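Local coordinates for thiosulfate sulfurtransferase (Pseudomonas aeruginosa, PDB 1YT8), which probably transfers sulfur from thiosulfate to cyanide, as a sulfurtransferase with four rhodanese-like domains in one chain, at residues Ala446-Glu449 / Val450-Leu453; Gly171-Leu174 / Val175-Val178. One frame throughout, in Å; residues are numbered along the deposited sequence.

Contact 1: residues Ala446-Glu449 / Val450-Leu453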
ATOM      1  N   ALA A 446     -10.906 -18.400   9.586  1.00 16.59           N
ATOM      2  CA  ALA A 446     -10.007 -19.286  10.317  1.00 17.89           C
ATOM      3  C   ALA A 446     -10.705 -20.383  11.116  1.00 17.74           C
ATOM      4  O   ALA A 446     -10.050 -21.301  11.611  1.00 16.57           O
ATOM      5  CB  ALA A 446      -9.116 -18.460  11.248  1.00 18.04           C
ATOM      6  N   VAL A 447     -12.026 -20.295  11.242  1.00 15.76           N
ATOM      7  CA  VAL A 447     -12.775 -21.286  12.008  1.00 16.14           C
ATOM      8  C   VAL A 447     -12.505 -22.729  11.581  1.00 17.87           C
ATOM      9  O   VAL A 447     -12.178 -23.576  12.415  1.00 16.75           O
ATOM     10  CB  VAL A 447     -14.299 -21.013  11.933  1.00 16.11           C
ATOM     11  CG1 VAL A 447     -15.071 -22.124  12.643  1.00 15.11           C
ATOM     12  CG2 VAL A 447     -14.610 -19.668  12.579  1.00 14.26           C
ATOM     13  N   ALA A 448     -12.635 -23.008  10.287  1.00 16.61           N
ATOM     14  CA  ALA A 448     -12.424 -24.359   9.779  1.00 17.31           C
ATOM     15  C   ALA A 448     -11.058 -24.942  10.130  1.00 17.17           C
ATOM     16  O   ALA A 448     -10.955 -26.118  10.492  1.00 17.29           O
ATOM     17  CB  ALA A 448     -12.633 -24.389   8.262  1.00 18.56           C
ATOM     18  N   GLU A 449     -10.010 -24.132  10.023  1.00 15.59           N
ATOM     19  CA  GLU A 449      -8.670 -24.613  10.337  1.00 15.81           C
ATOM     20  C   GLU A 449      -8.503 -24.893  11.827  1.00 14.81           C
ATOM     21  O   GLU A 449      -7.904 -25.893  12.215  1.00 15.23           O
ATOM     22  CB  GLU A 449      -7.599 -23.613   9.891  1.00 16.11           C
ATOM     23  CG  GLU A 449      -6.211 -24.230   9.947  1.00 15.74           C
ATOM     24  CD  GLU A 449      -5.105 -23.318   9.460  1.00 17.63           C
ATOM     25  OE1 GLU A 449      -5.387 -22.344   8.730  1.00 20.49           O
ATOM     26  OE2 GLU A 449      -3.939 -23.598   9.804  1.00 18.86           O
ATOM     27  N   VAL A 450      -9.028 -24.012  12.668  1.00 15.51           N
ATOM     28  CA  VAL A 450      -8.906 -24.231  14.102  1.00 15.26           C
ATOM     29  C   VAL A 450      -9.644 -25.516  14.488  1.00 15.39           C
ATOM     30  O   VAL A 450      -9.158 -26.300  15.306  1.00 15.72           O
ATOM     31  CB  VAL A 450      -9.463 -23.035  14.908  1.00 13.21           C
ATOM     32  CG1 VAL A 450      -9.368 -23.333  16.395  1.00 13.57           C
ATOM     33  CG2 VAL A 450      -8.660 -21.767  14.580  1.00 13.83           C
ATOM     34  N   GLN A 451     -10.808 -25.742  13.889  1.00 15.68           N
ATOM     35  CA  GLN A 451     -11.568 -26.954  14.179  1.00 16.16           C
ATOM     36  C   GLN A 451     -10.776 -28.183  13.758  1.00 15.99           C
ATOM     37  O   GLN A 451     -10.711 -29.172  14.486  1.00 17.27           O
ATOM     38  CB  GLN A 451     -12.902 -26.954  13.432  1.00 16.89           C
ATOM     39  CG  GLN A 451     -13.873 -25.880  13.861  1.00 17.63           C
ATOM     40  CD  GLN A 451     -15.114 -25.877  13.001  1.00 19.79           C
ATOM     41  OE1 GLN A 451     -15.027 -25.815  11.776  1.00 19.32           O
ATOM     42  NE2 GLN A 451     -16.279 -25.943  13.635  1.00 22.14           N
ATOM     43  N   ALA A 452     -10.172 -28.117  12.575  1.00 16.09           N
ATOM     44  CA  ALA A 452      -9.392 -29.238  12.053  1.00 17.49           C
ATOM     45  C   ALA A 452      -8.170 -29.560  12.905  1.00 17.60           C
ATOM     46  O   ALA A 452      -7.913 -30.723  13.228  1.00 16.97           O
ATOM     47  CB  ALA A 452      -8.964 -28.952  10.613  1.00 18.96           C
ATOM     48  N   LEU A 453      -7.420 -28.528  13.278  1.00 17.82           N
ATOM     49  CA  LEU A 453      -6.218 -28.717  14.081  1.00 18.52           C
ATOM     50  C   LEU A 453      -6.484 -29.129  15.530  1.00 19.50           C
ATOM     51  O   LEU A 453      -5.723 -29.912  16.104  1.00 20.87           O
ATOM     52  CB  LEU A 453      -5.375 -27.434  14.069  1.00 17.85           C
ATOM     53  CG  LEU A 453      -4.801 -27.007  12.716  1.00 20.20           C
ATOM     54  CD1 LEU A 453      -4.307 -25.563  12.798  1.00 18.96           C
ATOM     55  CD2 LEU A 453      -3.668 -27.954  12.320  1.00 18.97           C
TER

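Contact 2: residues Gly171-Leu174 / Val175-Val178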
ATOM      1  N   GLY A 171       1.062  13.846  -2.471  1.00 15.79           N
ATOM      2  CA  GLY A 171       1.595  13.762  -3.822  1.00 16.39           C
ATOM      3  C   GLY A 171       0.806  14.228  -5.035  1.00 15.84           C
ATOM      4  O   GLY A 171       1.254  15.121  -5.759  1.00 14.23           O
ATOM      5  N   ALA A 172      -0.351  13.623  -5.280  1.00 14.86           N
ATOM      6  CA  ALA A 172      -1.148  13.990  -6.447  1.00 14.76           C
ATOM      7  C   ALA A 172      -1.757  15.387  -6.378  1.00 12.85           C
ATOM      8  O   ALA A 172      -2.131  15.949  -7.404  1.00 14.98           O
ATOM      9  CB  ALA A 172      -2.242  12.956  -6.680  1.00 13.95           C
ATOM     10  N   GLU A 173      -1.845  15.948  -5.177  1.00 14.98           N
ATOM     11  CA  GLU A 173      -2.420  17.276  -4.984  1.00 13.77           C
ATOM     12  C   GLU A 173      -1.445  18.416  -5.304  1.00 13.74           C
ATOM     13  O   GLU A 173      -1.862  19.553  -5.503  1.00 12.72           O
ATOM     14  CB  GLU A 173      -2.894  17.443  -3.533  1.00 15.52           C
ATOM     15  CG  GLU A 173      -3.885  16.397  -3.021  1.00 17.35           C
ATOM     16  CD  GLU A 173      -5.249  16.472  -3.693  1.00 17.21           C
ATOM     17  OE1 GLU A 173      -5.642  17.575  -4.134  1.00 16.83           O
ATOM     18  OE2 GLU A 173      -5.938  15.431  -3.762  1.00 16.63           O
ATOM     19  N   LEU A 174      -0.152  18.115  -5.355  1.00 13.44           N
ATOM     20  CA  LEU A 174       0.861  19.142  -5.602  1.00 13.05           C
ATOM     21  C   LEU A 174       0.627  20.080  -6.786  1.00 12.85           C
ATOM     22  O   LEU A 174       0.566  21.299  -6.608  1.00 14.72           O
ATOM     23  CB  LEU A 174       2.244  18.488  -5.710  1.00 13.77           C
ATOM     24  CG  LEU A 174       2.773  17.940  -4.374  1.00 10.86           C
ATOM     25  CD1 LEU A 174       3.982  17.061  -4.624  1.00 13.37           C
ATOM     26  CD2 LEU A 174       3.139  19.098  -3.443  1.00  9.31           C
ATOM     27  N   VAL A 175       0.495  19.533  -7.988  1.00 12.08           N
ATOM     28  CA  VAL A 175       0.282  20.372  -9.163  1.00 12.30           C
ATOM     29  C   VAL A 175      -1.048  21.122  -9.090  1.00 12.49           C
ATOM     30  O   VAL A 175      -1.169  22.246  -9.583  1.00 15.99           O
ATOM     31  CB  VAL A 175       0.342  19.522 -10.452  1.00 12.48           C
ATOM     32  CG1 VAL A 175       0.039  20.379 -11.675  1.00 14.46           C
ATOM     33  CG2 VAL A 175       1.730  18.904 -10.581  1.00 12.53           C
ATOM     34  N   LEU A 176      -2.039  20.510  -8.453  1.00 12.49           N
ATOM     35  CA  LEU A 176      -3.359  21.124  -8.327  1.00 13.71           C
ATOM     36  C   LEU A 176      -3.447  22.266  -7.309  1.00 15.47           C
ATOM     37  O   LEU A 176      -4.144  23.253  -7.545  1.00 17.41           O
ATOM     38  CB  LEU A 176      -4.397  20.062  -7.952  1.00 14.38           C
ATOM     39  CG  LEU A 176      -5.854  20.513  -7.749  1.00 15.49           C
ATOM     40  CD1 LEU A 176      -6.453  20.961  -9.076  1.00 12.78           C
ATOM     41  CD2 LEU A 176      -6.673  19.361  -7.178  1.00 13.65           C
ATOM     42  N   ARG A 177      -2.740  22.140  -6.189  1.00 14.97           N
ATOM     43  CA  ARG A 177      -2.816  23.146  -5.127  1.00 16.23           C
ATOM     44  C   ARG A 177      -1.698  24.180  -5.028  1.00 15.62           C
ATOM     45  O   ARG A 177      -1.874  25.203  -4.367  1.00 15.78           O
ATOM     46  CB  ARG A 177      -2.901  22.444  -3.771  1.00 17.25           C
ATOM     47  CG  ARG A 177      -3.787  21.210  -3.745  1.00 18.97           C
ATOM     48  CD  ARG A 177      -5.256  21.553  -3.665  1.00 17.86           C
ATOM     49  NE  ARG A 177      -6.071  20.344  -3.741  1.00 17.67           N
ATOM     50  CZ  ARG A 177      -7.396  20.324  -3.638  1.00 19.48           C
ATOM     51  NH1 ARG A 177      -8.065  21.454  -3.447  1.00 18.40           N
ATOM     52  NH2 ARG A 177      -8.053  19.175  -3.745  1.00 16.46           N
ATOM     53  N   VAL A 178      -0.562  23.927  -5.674  1.00 14.22           N
ATOM     54  CA  VAL A 178       0.588  24.826  -5.559  1.00 15.39           C
ATOM     55  C   VAL A 178       0.383  26.309  -5.864  1.00 17.34           C
ATOM     56  O   VAL A 178       0.970  27.164  -5.196  1.00 16.94           O
ATOM     57  CB  VAL A 178       1.796  24.306  -6.394  1.00 14.76           C
ATOM     58  CG1 VAL A 178       1.521  24.443  -7.879  1.00 13.55           C
ATOM     59  CG2 VAL A 178       3.064  25.065  -6.000  1.00 17.07           C
TER
HETATM   60  O   HOH W   1       0.229  16.586  -8.723  1.00 19.21           O

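Contact 1: residues Ala446-Glu449 / Val450-Leu453
Leu453 N donates to Glu449 O at 2.9 Å, nearly straight at 168°, and three more i to i+4 backbone bonds continue the pattern: Val450 N to Ala446 O, Gln451 N to Val447 O and Ala452 N to Ala448 O. The last is the most bent of the four, its donor standing 26° off the plane of the Ala448 carbonyl. Glu449 and Leu453 lie side by side and point the same way. CG anti to the backbone N (chi1 -168°) and an extended chain keep the glutamate alongside the leucine, where Leu453 CD1 packs 3.7 Å from Glu449 CG and 3.6 Å from Glu449 OE2. The other carboxylate oxygen, OE1, forms a salt bridge with Arg82, far away in sequence. On another side of the helix the side chains of Val447 and Gln451 cross at a slant, with Gln451 CD 3.8 Å from Val447 CG1. Val450 presses CG2 against Ala446 O at 3.3 Å. Val447 and Val450 are buried against Leu435 and Val458, whereas Leu453 rests on Leu420 and Leu424 of helix 420-427. This is an amphipathic alpha-helix, the crossover helix of the beta-alpha-beta unit between strands 432-436 and 458-461 of a rhodanese-like domain.

Contact 2: residues Gly171-Leu174 / Val175-Val178
Glu173 OE1 takes two hydrogen bonds from Arg177, from NE at 2.8 Å and from NH2 at 2.9 Å, in a side-on salt bridge. The oxygen lies in the guanidinium plane, but both nitrogens come from one face of the carboxylate, NE on the anti side and NH2 on the syn side, and the two planes are 35° apart. Bends at chi2 in both residues (-68° in Glu173, -79° in Arg177) let the side chains run alongside each other to this meeting. The remaining polar atoms have partners elsewhere: Glu173 OE2 is salt-bridged to Arg334, and Arg177 NH1 has a weak bond to Gly241 O. Such pairing probably keeps these buried groups charged. Leu176 CD2 lies 3.3 Å above one face of the guanidinium, off toward its rim.

Along the backbone, Arg177 N donates to Glu173 O at 2.8 Å and Val178 N to Leu174 O at 3.0 Å. Val175 N, at the helix start, is satisfied by a water at 3.0 Å, which in turn donates weakly to Ala172 O and Gly171 O. Beyond the two segments, Val175 and Val178 pack on Leu206, and Leu174 on Val191. The arrangement is an i to i+4 Glu-Arg salt bridge at the start of helix 174-181, within a rhodanese-like alpha/beta domain.

Overall arrangement
Contacts 1 and 2 are both local, within a helix or at its start, and they belong to different rhodanese-like domains on opposite sides of the chain's centre. Their centres are 49 Å apart and their nearest atoms about 36 Å, so neither touches the other. Each is linked to a further range through an arginine distant in sequence: Arg82 joins contact 1 to the first rhodanese-like range, and Arg334 joins contact 2 to the third. Contact 1 is partly buried, contact 2 wholly so. The bound sulfite lies in a pocket formed by Cys193 to Arg198 with Gln312. Contact 2 shares its rhodanese-like range with Cys193 to Arg198, and strand 188-192, on which it packs, leads into that loop.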